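PDB 5MSX: putative endo-1,4-beta-xylanase from Bacteroides thetaiotaomicron VPI-5482, which probably hydrolyses glycosidic bonds at arabinofuranose residues of plant pectin, as a family 43 glycoside hydrolase of a gut bacterium. Local coordinates for residues A37-I42 against H260-H265; I203-K208 against D270-A275; R391-F396 against C428-D433; L442-L447 against W454-Y459. All coordinates share one frame; numbering follows the deposited sequence.

Interaction 1 (A37-I42 against H260-H265); sequences ASIQEI and HGCVFH. With CA (calcium ion), chain S; EDO (1,2-ethanediol), chain V.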
# COMPACT_ATOMS: atom_id res chain seq x y z
N ALA C 37 -11.92 -18.27 16.61
CA ALA C 37 -11.00 -17.27 17.14
C ALA C 37 -9.77 -17.07 16.26
O ALA C 37 -9.24 -18.02 15.66
CB ALA C 37 -10.57 -17.63 18.55
N SER C 38 -9.33 -15.81 16.18
CA SER C 38 -8.12 -15.41 15.51
C SER C 38 -7.30 -14.73 16.55
O SER C 38 -7.69 -13.68 17.03
CB SER C 38 -8.42 -14.45 14.36
OG SER C 38 -9.08 -15.14 13.31
N ILE C 39 -6.21 -15.37 16.96
CA ILE C 39 -5.40 -14.90 18.05
C ILE C 39 -4.00 -14.58 17.52
O ILE C 39 -3.46 -15.30 16.68
CB ILE C 39 -5.36 -15.94 19.17
CG1 ILE C 39 -6.77 -16.15 19.77
CG2 ILE C 39 -4.35 -15.53 20.24
CD1 ILE C 39 -6.92 -17.48 20.48
N GLN C 40 -3.44 -13.47 17.99
CA GLN C 40 -2.16 -12.98 17.47
C GLN C 40 -1.49 -12.05 18.46
O GLN C 40 -2.16 -11.43 19.27
CB GLN C 40 -2.38 -12.28 16.10
CG GLN C 40 -3.26 -11.06 16.19
CD GLN C 40 -3.66 -10.45 14.87
OE1 GLN C 40 -4.85 -10.26 14.61
NE2 GLN C 40 -2.68 -10.11 14.02
N GLU C 41 -0.17 -11.98 18.41
CA GLU C 41 0.56 -10.97 19.13
C GLU C 41 0.81 -9.79 18.20
O GLU C 41 1.28 -10.00 17.09
CB GLU C 41 1.88 -11.50 19.63
CG GLU C 41 2.70 -10.51 20.43
CD GLU C 41 3.97 -11.12 21.02
OE1 GLU C 41 4.29 -12.28 20.70
OE2 GLU C 41 4.64 -10.44 21.84
N ILE C 42 0.47 -8.58 18.65
CA ILE C 42 0.72 -7.37 17.91
C ILE C 42 1.38 -6.36 18.85
O ILE C 42 0.77 -5.97 19.84
CB ILE C 42 -0.56 -6.71 17.36
CG1 ILE C 42 -1.39 -7.70 16.55
CG2 ILE C 42 -0.22 -5.48 16.49
CD1 ILE C 42 -2.73 -7.12 16.11
N HIS C 260 -13.26 -24.80 14.30
CA HIS C 260 -12.76 -23.55 13.77
C HIS C 260 -12.05 -22.70 14.84
O HIS C 260 -12.67 -22.24 15.82
CB HIS C 260 -13.94 -22.80 13.18
CG HIS C 260 -13.57 -21.58 12.40
ND1 HIS C 260 -14.47 -20.96 11.56
CD2 HIS C 260 -12.45 -20.82 12.37
CE1 HIS C 260 -13.92 -19.88 11.04
NE2 HIS C 260 -12.68 -19.79 11.50
N GLY C 261 -10.73 -22.57 14.63
CA GLY C 261 -9.89 -21.69 15.42
C GLY C 261 -8.74 -21.12 14.63
O GLY C 261 -8.94 -20.65 13.51
N CYS C 262 -7.53 -21.12 15.20
CA CYS C 262 -6.38 -20.56 14.50
C CYS C 262 -5.11 -21.24 14.99
O CYS C 262 -5.15 -22.04 15.94
CB CYS C 262 -6.27 -19.06 14.71
SG CYS C 262 -5.93 -18.65 16.44
N VAL C 263 -4.02 -20.90 14.32
CA VAL C 263 -2.64 -21.18 14.74
C VAL C 263 -1.89 -19.86 14.92
O VAL C 263 -2.05 -18.92 14.15
CB VAL C 263 -1.89 -22.13 13.76
CG1 VAL C 263 -0.39 -22.25 14.08
CG2 VAL C 263 -2.53 -23.52 13.82
N PHE C 264 -1.09 -19.79 15.97
CA PHE C 264 -0.25 -18.64 16.21
C PHE C 264 1.05 -19.03 16.95
O PHE C 264 1.13 -20.08 17.57
CB PHE C 264 -1.01 -17.54 16.98
CG PHE C 264 -1.24 -17.86 18.42
CD1 PHE C 264 -2.32 -18.63 18.80
CD2 PHE C 264 -0.34 -17.42 19.39
CE1 PHE C 264 -2.52 -18.95 20.15
CE2 PHE C 264 -0.51 -17.75 20.73
CZ PHE C 264 -1.60 -18.51 21.11
N HIS C 265 2.04 -18.15 16.85
CA HIS C 265 3.25 -18.24 17.62
C HIS C 265 3.60 -16.84 18.11
O HIS C 265 3.51 -15.91 17.34
CB HIS C 265 4.38 -18.87 16.79
CG HIS C 265 4.89 -18.03 15.67
ND1 HIS C 265 5.98 -17.19 15.79
CD2 HIS C 265 4.53 -17.97 14.36
CE1 HIS C 265 6.24 -16.62 14.63
NE2 HIS C 265 5.37 -17.07 13.75
CA CA S . -10.78 -18.02 10.74
C1 EDO V . 0.63 -14.89 14.32
O1 EDO V . 1.39 -16.05 14.71
C2 EDO V . 1.04 -13.67 15.13
O2 EDO V . 1.28 -14.00 16.50
O HOH W 1 -12.05 -20.73 18.26
O HOH W 2 -9.58 -17.80 12.73
O HOH W 3 -9.38 -19.91 10.86
O HOH W 4 -9.14 -16.56 9.72
O HOH W 5 -12.18 -16.38 9.37
O HOH W 6 -12.16 -16.58 12.22
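Strand 37-42 and strand 261-264 run nearly parallel, their axes 15° apart and 5.2 Å from each other at the closest point, with Ala37 beside Gly261 and Ser38 beside Cys262. They are inner strands of the first and last blades of the five-bladed β-propeller of family 43, so the contact closes the ring around the central axis. Blades meet here mainly through side chains and water rather than a shared sheet. Cys262 lies across the gap: its SG, held between its own backbone N and carbonyl carbon (chi1 65°), accepts a weak hydrogen bond from Ile39 N at 3.3 Å, and its CB rests on Ala37 O. Farther along, the CG2 branch of Ile39 sits over one face of Phe264, 4.0 Å from the ring centroid, a CH-pi contact displaced toward the rim. Phe73 and Tyr273 also meet this ring, which is thus set in a buried aromatic cluster.

Solvent bridges both ends. Near the start, one water accepts from Ala37 N and donates to His260 O; near the finish, an ethanediol molecule, probably from the crystallisation liquor, takes Glu41 N on O2 and His265 N on O1. At the same end of the strands as the water bridge lies the propeller centre, where the predicted catalytic residues Asp36 and Asp154 approach His260. The imidazole meets a calcium ion in its ring plane, through NE2 at 2.7 Å. Ser38 OG is hydrogen-bonded to Pro94 O. Five waters surround the calcium, and one, 2.3 Å from it, donates both to Ala37 O (3.0 Å) and to Ser38 OG (2.8 Å).

Interaction 2 (I203-K208 against D270-A275); sequences IFFKRK and DNYYFA. With EDO (1,2-ethanediol), chain B.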
# COMPACT_ATOMS: atom_id res chain seq x y z
N ILE C 203 -7.05 -22.34 8.07
CA ILE C 203 -5.91 -21.79 8.76
C ILE C 203 -4.77 -22.01 7.82
O ILE C 203 -4.64 -23.10 7.29
CB ILE C 203 -5.63 -22.54 10.10
CG1 ILE C 203 -6.80 -22.31 11.08
CG2 ILE C 203 -4.25 -22.18 10.69
CD1 ILE C 203 -6.73 -23.23 12.32
N PHE C 204 -3.95 -20.98 7.60
CA PHE C 204 -2.77 -21.09 6.73
C PHE C 204 -1.59 -20.41 7.39
O PHE C 204 -1.70 -19.28 7.92
CB PHE C 204 -3.03 -20.47 5.36
CG PHE C 204 -1.93 -20.71 4.38
CD1 PHE C 204 -0.84 -19.85 4.32
CD2 PHE C 204 -1.96 -21.81 3.53
CE1 PHE C 204 0.20 -20.07 3.42
CE2 PHE C 204 -0.93 -22.05 2.64
CZ PHE C 204 0.16 -21.17 2.58
N PHE C 205 -0.45 -21.09 7.34
CA PHE C 205 0.81 -20.52 7.81
C PHE C 205 2.02 -21.19 7.15
O PHE C 205 1.93 -22.30 6.58
CB PHE C 205 0.93 -20.55 9.33
CG PHE C 205 1.00 -21.92 9.89
CD1 PHE C 205 -0.17 -22.62 10.18
CD2 PHE C 205 2.23 -22.54 10.14
CE1 PHE C 205 -0.09 -23.92 10.70
CE2 PHE C 205 2.28 -23.85 10.62
CZ PHE C 205 1.13 -24.53 10.89
N LYS C 206 3.15 -20.50 7.25
CA LYS C 206 4.41 -20.95 6.68
C LYS C 206 5.41 -21.14 7.83
O LYS C 206 5.58 -20.24 8.62
CB LYS C 206 4.95 -19.90 5.72
CG LYS C 206 6.20 -20.35 4.96
CD LYS C 206 6.74 -19.22 4.08
CE LYS C 206 7.69 -19.74 3.00
NZ LYS C 206 8.02 -18.56 2.16
N ARG C 207 6.08 -22.29 7.88
CA ARG C 207 7.13 -22.52 8.87
C ARG C 207 8.32 -23.25 8.24
O ARG C 207 8.14 -24.34 7.67
CB ARG C 207 6.58 -23.34 10.04
CG ARG C 207 7.65 -23.78 11.05
CD ARG C 207 7.01 -24.54 12.19
NE ARG C 207 7.95 -25.00 13.22
CZ ARG C 207 8.71 -26.10 13.12
NH1 ARG C 207 8.73 -26.86 12.02
NH2 ARG C 207 9.48 -26.44 14.15
N LYS C 208 9.51 -22.65 8.35
CA LYS C 208 10.76 -23.25 7.82
C LYS C 208 10.63 -23.71 6.38
O LYS C 208 10.93 -24.85 6.06
CB LYS C 208 11.21 -24.41 8.72
CG LYS C 208 11.54 -23.94 10.13
CD LYS C 208 11.94 -25.05 11.06
CE LYS C 208 12.26 -24.46 12.42
NZ LYS C 208 13.03 -25.40 13.30
N ASP C 270 9.72 -20.09 18.25
CA ASP C 270 9.22 -21.24 17.47
C ASP C 270 8.17 -22.03 18.26
O ASP C 270 8.01 -23.23 18.05
CB ASP C 270 10.38 -22.17 17.08
CG ASP C 270 9.97 -23.23 16.03
OD1 ASP C 270 9.41 -22.84 14.99
OD2 ASP C 270 10.21 -24.44 16.23
N ASN C 271 7.46 -21.38 19.18
CA ASN C 271 6.48 -22.06 20.00
C ASN C 271 5.16 -21.82 19.32
O ASN C 271 4.69 -20.68 19.31
CB ASN C 271 6.47 -21.53 21.43
CG ASN C 271 7.84 -21.64 22.09
OD1 ASN C 271 8.28 -20.71 22.77
ND2 ASN C 271 8.52 -22.77 21.89
N TYR C 272 4.61 -22.85 18.71
CA TYR C 272 3.31 -22.73 18.04
C TYR C 272 2.20 -23.24 18.97
O TYR C 272 2.44 -24.14 19.79
CB TYR C 272 3.32 -23.48 16.71
CG TYR C 272 4.04 -22.76 15.61
CD1 TYR C 272 5.42 -22.62 15.64
CD2 TYR C 272 3.34 -22.17 14.57
CE1 TYR C 272 6.10 -21.95 14.63
CE2 TYR C 272 4.01 -21.48 13.56
CZ TYR C 272 5.38 -21.38 13.60
OH TYR C 272 6.03 -20.69 12.62
N TYR C 273 1.02 -22.64 18.82
CA TYR C 273 -0.19 -22.97 19.57
C TYR C 273 -1.37 -23.09 18.61
O TYR C 273 -1.41 -22.45 17.58
CB TYR C 273 -0.49 -21.87 20.62
CG TYR C 273 0.62 -21.76 21.63
CD1 TYR C 273 0.66 -22.58 22.76
CD2 TYR C 273 1.68 -20.90 21.39
CE1 TYR C 273 1.73 -22.51 23.65
CE2 TYR C 273 2.74 -20.80 22.28
CZ TYR C 273 2.76 -21.61 23.40
OH TYR C 273 3.85 -21.50 24.23
N PHE C 274 -2.31 -23.93 19.01
CA PHE C 274 -3.55 -24.23 18.27
C PHE C 274 -4.72 -23.81 19.17
O PHE C 274 -4.83 -24.27 20.31
CB PHE C 274 -3.60 -25.74 17.97
CG PHE C 274 -4.88 -26.20 17.35
CD1 PHE C 274 -5.22 -25.80 16.03
CD2 PHE C 274 -5.74 -27.05 18.03
CE1 PHE C 274 -6.39 -26.26 15.44
CE2 PHE C 274 -6.92 -27.51 17.44
CZ PHE C 274 -7.25 -27.12 16.16
N ALA C 275 -5.56 -22.90 18.68
CA ALA C 275 -6.76 -22.49 19.39
C ALA C 275 -7.91 -23.10 18.67
O ALA C 275 -7.91 -23.14 17.44
CB ALA C 275 -6.90 -21.01 19.37
C1 EDO B . 6.74 -17.95 25.45
O1 EDO B . 6.02 -17.25 24.42
C2 EDO B . 6.30 -19.41 25.48
O2 EDO B . 5.87 -19.81 24.16
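The guanidinium of Arg207 has Lys208 CE over one face, Tyr272 CE1 at its edge, and the carboxylate of Asp270 along the side that carries NE and NH2. Side-on, these two nitrogens each take one carboxylate oxygen: NH2 meets OD2 at 3.0 Å and NE meets OD1 at 3.2 Å, both through syn lone pairs. The two planes are 28° apart, so the salt bridge is two-pronged but twisted. Arg207 reaches it with a fully extended chain, CG anti to the backbone N (chi1 173°), and on the way its CD passes 3.7 Å from Tyr272 CE1. Phe295 adds a cation-pi partner. Deeper in, the rings of Phe205 and Tyr272 meet obliquely, with CD2 of the first 4.0 Å from CE2 of the second, and Ile203 CD1 looks on to Phe274 CE1 at 4.4 Å. Val263 touches Ile203, Phe205 and Tyr272 from strand 261-264. The strand axes come no closer than 11.3 Å. A gradient results, from charge at the solvent-facing end to aromatic and aliphatic packing inside, where side chains, with no backbone bond between these two strands, pack the fourth blade of the β-propeller against the fifth.

Interaction 3 (R391-F396 against C428-D433); sequences RSEIYF and CSPHTD. With EDO (1,2-ethanediol), chain D.
An antiparallel β-ladder in the F5/8 type C domain joins 391-396 to 428-433, and a cis proline ends it. Ser392 with Asp433 and Ile394 with His431 are hydrogen-bonded pairs, the shortest bond being His431 N to Ile394 O at 2.8 Å; Glu393 with Thr432 is the non-hydrogen-bonded pair between them. Past His431 the regular ladder stops at Pro430, which follows a cis peptide bond. Its CB lies over the centre of one face of Tyr395, 3.6 Å from the ring centroid and 9° off the normal, in a CH-pi contact. The two side chains point the same way, and Tyr395 OH continues to a hydrogen bond with Trp76 O, beyond the ladder. Ser429 OG, anti to its backbone N (chi1 -166°), donates to a water 2.9 Å away that in turn binds Phe396 O at 2.8 Å, so a water ties Ser429 to the Phe396 backbone where the regular pairing has stopped. Phe396 crosses His431 at about a right angle, with ND1 of the histidine at the phenyl edge. On the Glu393 face, Arg391 NE forms a 2.7 Å salt bridge with Glu393 OE2 from above the carboxylate plane. Ser392 and Ile394 instead face Leu442 and Ile444, in the core of a β-sandwich typical of this domain family.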
# COMPACT_ATOMS: atom_id res chain seq x y z
N ARG C 391 -8.81 -3.96 45.09
CA ARG C 391 -9.86 -3.85 44.09
C ARG C 391 -10.56 -5.18 43.77
O ARG C 391 -10.11 -6.26 44.17
CB ARG C 391 -9.31 -3.23 42.79
CG ARG C 391 -8.30 -4.11 42.07
CD ARG C 391 -7.82 -3.47 40.77
NE ARG C 391 -6.99 -4.41 40.03
CZ ARG C 391 -5.75 -4.79 40.37
NH1 ARG C 391 -5.15 -4.30 41.44
NH2 ARG C 391 -5.11 -5.68 39.62
N SER C 392 -11.66 -5.03 43.03
CA SER C 392 -12.47 -6.12 42.55
C SER C 392 -12.51 -6.07 41.02
O SER C 392 -12.57 -5.00 40.42
CB SER C 392 -13.88 -6.02 43.15
OG SER C 392 -14.91 -6.25 42.20
N GLU C 393 -12.48 -7.25 40.41
CA GLU C 393 -12.59 -7.39 38.96
C GLU C 393 -13.62 -8.47 38.67
O GLU C 393 -13.44 -9.63 39.07
CB GLU C 393 -11.22 -7.71 38.36
CG GLU C 393 -10.15 -6.71 38.81
CD GLU C 393 -8.90 -6.69 37.93
OE1 GLU C 393 -8.58 -7.70 37.27
OE2 GLU C 393 -8.23 -5.63 37.94
N ILE C 394 -14.68 -8.07 37.99
CA ILE C 394 -15.82 -8.93 37.72
C ILE C 394 -15.97 -9.22 36.24
O ILE C 394 -16.18 -8.31 35.42
CB ILE C 394 -17.15 -8.31 38.19
CG1 ILE C 394 -17.08 -7.94 39.68
CG2 ILE C 394 -18.30 -9.29 37.95
CD1 ILE C 394 -18.22 -7.04 40.11
N TYR C 395 -15.95 -10.51 35.92
CA TYR C 395 -16.20 -10.96 34.56
C TYR C 395 -17.60 -11.53 34.51
O TYR C 395 -17.81 -12.68 34.89
CB TYR C 395 -15.19 -12.04 34.21
CG TYR C 395 -13.77 -11.55 34.10
CD1 TYR C 395 -12.92 -11.51 35.20
CD2 TYR C 395 -13.26 -11.15 32.86
CE1 TYR C 395 -11.60 -11.06 35.08
CE2 TYR C 395 -11.95 -10.72 32.73
CZ TYR C 395 -11.13 -10.68 33.82
OH TYR C 395 -9.86 -10.24 33.64
N PHE C 396 -18.57 -10.73 34.09
CA PHE C 396 -19.95 -11.18 33.98
C PHE C 396 -20.18 -12.07 32.77
O PHE C 396 -19.43 -12.02 31.77
CB PHE C 396 -20.97 -10.02 33.92
CG PHE C 396 -21.02 -9.16 35.18
CD1 PHE C 396 -21.77 -9.56 36.30
CD2 PHE C 396 -20.34 -7.92 35.24
CE1 PHE C 396 -21.82 -8.76 37.45
CE2 PHE C 396 -20.40 -7.12 36.38
CZ PHE C 396 -21.13 -7.55 37.49
N CYS C 428 -18.22 -3.83 28.66
CA CYS C 428 -16.80 -4.09 28.81
C CYS C 428 -16.61 -5.35 29.66
O CYS C 428 -17.58 -5.89 30.13
CB CYS C 428 -16.13 -2.88 29.45
SG CYS C 428 -16.52 -2.64 31.20
N SER C 429 -15.39 -5.83 29.82
CA SER C 429 -15.08 -6.88 30.81
C SER C 429 -13.59 -6.87 31.05
O SER C 429 -12.86 -6.74 30.09
CB SER C 429 -15.51 -8.29 30.35
OG SER C 429 -15.48 -9.19 31.46
N PRO C 430 -13.11 -7.00 32.27
CA PRO C 430 -13.92 -7.07 33.48
C PRO C 430 -14.47 -5.70 33.90
O PRO C 430 -14.12 -4.67 33.33
CB PRO C 430 -12.94 -7.61 34.50
CG PRO C 430 -11.59 -7.13 34.03
CD PRO C 430 -11.67 -6.97 32.55
N HIS C 431 -15.38 -5.71 34.87
CA HIS C 431 -15.76 -4.49 35.60
C HIS C 431 -14.92 -4.35 36.84
O HIS C 431 -14.98 -5.22 37.73
CB HIS C 431 -17.23 -4.55 35.96
CG HIS C 431 -18.11 -4.10 34.86
ND1 HIS C 431 -18.60 -4.95 33.89
CD2 HIS C 431 -18.56 -2.87 34.55
CE1 HIS C 431 -19.34 -4.25 33.05
NE2 HIS C 431 -19.33 -2.99 33.42
N THR C 432 -14.12 -3.29 36.90
CA THR C 432 -13.12 -3.09 37.94
C THR C 432 -13.56 -1.96 38.88
O THR C 432 -13.98 -0.91 38.42
CB THR C 432 -11.74 -2.78 37.33
OG1 THR C 432 -11.27 -3.92 36.60
CG2 THR C 432 -10.69 -2.49 38.41
N ASP C 433 -13.49 -2.18 40.18
CA ASP C 433 -13.85 -1.16 41.18
C ASP C 433 -12.76 -1.10 42.23
O ASP C 433 -12.48 -2.10 42.90
CB ASP C 433 -15.18 -1.48 41.87
CG ASP C 433 -16.35 -1.42 40.93
OD1 ASP C 433 -16.71 -0.32 40.48
OD2 ASP C 433 -16.91 -2.49 40.63
C1 EDO D . -18.84 -8.18 31.79
O1 EDO D . -17.85 -8.32 32.81
C2 EDO D . -19.73 -6.93 31.83
O2 EDO D . -20.69 -6.72 30.79
O HOH W 7 -15.87 -4.83 40.46
O HOH W 8 -16.74 -11.72 30.99

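Interaction 4 (L442-L447 against W454-Y459); sequences LRIKIL and WEWNIY. With CA (calcium ion), chain T.
A calcium ion beside strand 455-458 is gripped by Trp454 O at 2.4 Å and Glu455 OE2 at 2.6 Å, just ahead of Trp456, the residue that carries the contact with Leu442 and Ile444. Phe357, Asp360, Ala362 and Ser365 complete the site. Glu455 turns its carboxylate to the metal by a bend at chi2 (-54°), and together with Trp454 it faces Tyr395 in a classic β-bulge, and these consecutive residues give the ion a carbonyl and a carboxylate oxygen.

From there the strand enters the interior of the F5/8 type C β-sandwich. Its axis comes no nearer than 11.0 Å to that of strand 442-447, the two directions being 143° apart, and no hydrogen bond crosses between these segments. The indole of Trp456 spans the gap. CD1 of Ile444 comes down over the centre of its six-membered ring, 3.3 Å from the centroid, a tight CH-pi contact; the ethyl arm that brings it there is twisted from a staggered position (chi2 147°). On the opposite face lies Ile458 CD1, offset toward the rim, so the indole is held between two isoleucines. Leu442 approaches obliquely, with CB 3.7 Å from Trp456 CZ2, while its CD2 meets Ile458 CD1 tip to tip at 4.0 Å. Ile394 and Ala381 also touch the indole, whose NE1 makes a weak hydrogen bond with Ser392 OG.

The chemistry thus divides sharply within a few residues: ionic coordination fixes the start of the strand, whereas cohesion farther along depends on the shape and close fit of apolar groups around one aromatic plane.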
# COMPACT_ATOMS: atom_id res chain seq x y z
N LEU C 442 -17.96 -8.78 50.46
CA LEU C 442 -18.35 -7.96 49.32
C LEU C 442 -19.62 -8.54 48.76
O LEU C 442 -19.83 -9.75 48.83
CB LEU C 442 -17.32 -8.00 48.20
CG LEU C 442 -16.29 -6.88 48.11
CD1 LEU C 442 -15.33 -6.96 49.30
CD2 LEU C 442 -15.54 -6.96 46.78
N ARG C 443 -20.41 -7.68 48.14
CA ARG C 443 -21.63 -8.09 47.51
C ARG C 443 -21.82 -7.31 46.24
O ARG C 443 -21.65 -6.09 46.22
CB ARG C 443 -22.83 -7.83 48.44
CG ARG C 443 -24.17 -8.20 47.81
CD ARG C 443 -25.28 -8.26 48.85
NE ARG C 443 -25.82 -6.93 49.17
CZ ARG C 443 -26.56 -6.64 50.24
NH1 ARG C 443 -26.87 -7.57 51.14
NH2 ARG C 443 -27.00 -5.40 50.42
N ILE C 444 -22.26 -8.02 45.21
CA ILE C 444 -22.64 -7.42 43.94
C ILE C 444 -24.13 -7.60 43.83
O ILE C 444 -24.61 -8.69 44.08
CB ILE C 444 -21.97 -8.15 42.76
CG1 ILE C 444 -20.46 -7.95 42.84
CG2 ILE C 444 -22.51 -7.68 41.41
CD1 ILE C 444 -19.69 -9.13 42.32
N LYS C 445 -24.86 -6.55 43.50
CA LYS C 445 -26.25 -6.68 43.10
C LYS C 445 -26.32 -6.31 41.64
O LYS C 445 -25.82 -5.28 41.26
CB LYS C 445 -27.18 -5.76 43.91
CG LYS C 445 -27.18 -5.97 45.42
CD LYS C 445 -28.34 -5.24 46.10
CE LYS C 445 -28.02 -3.78 46.33
NZ LYS C 445 -29.25 -2.93 46.45
N ILE C 446 -26.98 -7.13 40.83
CA ILE C 446 -27.03 -6.90 39.40
C ILE C 446 -28.35 -6.22 39.07
O ILE C 446 -29.41 -6.74 39.38
CB ILE C 446 -26.83 -8.22 38.61
CG1 ILE C 446 -25.50 -8.87 39.03
CG2 ILE C 446 -26.85 -7.96 37.11
CD1 ILE C 446 -25.20 -10.21 38.39
N LEU C 447 -28.25 -5.07 38.41
CA LEU C 447 -29.39 -4.23 38.09
C LEU C 447 -29.86 -4.38 36.66
O LEU C 447 -31.06 -4.39 36.41
CB LEU C 447 -29.04 -2.77 38.38
CG LEU C 447 -28.75 -2.43 39.86
CD1 LEU C 447 -27.99 -1.11 39.98
CD2 LEU C 447 -30.04 -2.41 40.67
N TRP C 454 -18.70 -15.52 35.35
CA TRP C 454 -17.60 -16.47 35.06
C TRP C 454 -16.48 -16.43 36.10
O TRP C 454 -16.04 -17.47 36.61
CB TRP C 454 -16.98 -16.16 33.69
CG TRP C 454 -17.86 -16.31 32.50
CD1 TRP C 454 -18.41 -15.31 31.77
CD2 TRP C 454 -18.28 -17.54 31.88
NE1 TRP C 454 -19.14 -15.82 30.73
CE2 TRP C 454 -19.10 -17.19 30.79
CE3 TRP C 454 -18.07 -18.89 32.17
CZ2 TRP C 454 -19.70 -18.15 29.96
CZ3 TRP C 454 -18.66 -19.84 31.38
CH2 TRP C 454 -19.45 -19.47 30.26
N GLU C 455 -15.99 -15.23 36.40
CA GLU C 455 -14.86 -15.04 37.33
C GLU C 455 -14.96 -13.73 38.07
O GLU C 455 -15.32 -12.71 37.48
CB GLU C 455 -13.48 -15.11 36.61
CG GLU C 455 -12.94 -16.52 36.38
CD GLU C 455 -12.89 -17.35 37.66
OE1 GLU C 455 -12.26 -16.88 38.64
OE2 GLU C 455 -13.51 -18.44 37.73
N TRP C 456 -14.64 -13.76 39.36
CA TRP C 456 -14.69 -12.57 40.21
C TRP C 456 -13.40 -12.60 41.00
O TRP C 456 -13.22 -13.44 41.88
CB TRP C 456 -15.92 -12.58 41.11
CG TRP C 456 -16.09 -11.39 42.05
CD1 TRP C 456 -15.46 -10.18 41.98
CD2 TRP C 456 -16.98 -11.32 43.18
NE1 TRP C 456 -15.88 -9.37 43.02
CE2 TRP C 456 -16.82 -10.04 43.76
CE3 TRP C 456 -17.89 -12.21 43.76
CZ2 TRP C 456 -17.55 -9.63 44.89
CZ3 TRP C 456 -18.61 -11.80 44.88
CH2 TRP C 456 -18.43 -10.52 45.43
N ASN C 457 -12.50 -11.71 40.62
CA ASN C 457 -11.16 -11.67 41.22
C ASN C 457 -11.08 -10.47 42.15
O ASN C 457 -11.48 -9.35 41.78
CB ASN C 457 -10.09 -11.57 40.15
CG ASN C 457 -10.07 -12.78 39.23
OD1 ASN C 457 -10.36 -13.88 39.63
ND2 ASN C 457 -9.74 -12.55 37.99
N ILE C 458 -10.58 -10.73 43.35
CA ILE C 458 -10.46 -9.75 44.41
C ILE C 458 -8.98 -9.64 44.73
O ILE C 458 -8.32 -10.64 44.95
CB ILE C 458 -11.26 -10.20 45.64
CG1 ILE C 458 -12.76 -10.14 45.31
CG2 ILE C 458 -10.91 -9.35 46.86
CD1 ILE C 458 -13.70 -10.52 46.43
N TYR C 459 -8.46 -8.42 44.71
CA TYR C 459 -7.06 -8.16 44.98
C TYR C 459 -6.95 -7.19 46.17
O TYR C 459 -5.93 -7.18 46.85
CB TYR C 459 -6.37 -7.54 43.75
CG TYR C 459 -6.48 -8.34 42.47
CD1 TYR C 459 -5.55 -9.33 42.15
CD2 TYR C 459 -7.51 -8.10 41.55
CE1 TYR C 459 -5.64 -10.06 40.97
CE2 TYR C 459 -7.61 -8.83 40.37
CZ TYR C 459 -6.67 -9.80 40.08
OH TYR C 459 -6.78 -10.52 38.90
CA CA T . -15.54 -19.81 36.95

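Overall arrangement
The four contacts fall into two pairs, one in each domain. Interactions 1 and 2 touch in the propeller: strand 261-264, which meets the first blade in one, is the sheet neighbour of strand 272-278, which meets the fourth blade in the other. Interactions 3 and 4, centred about 33 and 37 Å from the centre of interaction 2, share the sandwich, where strand 386-396 bonds to strand 452-458. Interactions 1, 3 and 4 are buried; interaction 2 is partly exposed and alone has a salt bridge across its segments. A paired backbone ladder belongs to interaction 3, whereas interactions 2 and 4 join their segments by side chains and interaction 1 adds water bridges and a weak N-H to sulfur bond. Each domain carries its own calcium, largely hydrated at the propeller centre but wrapped by protein in the sandwich.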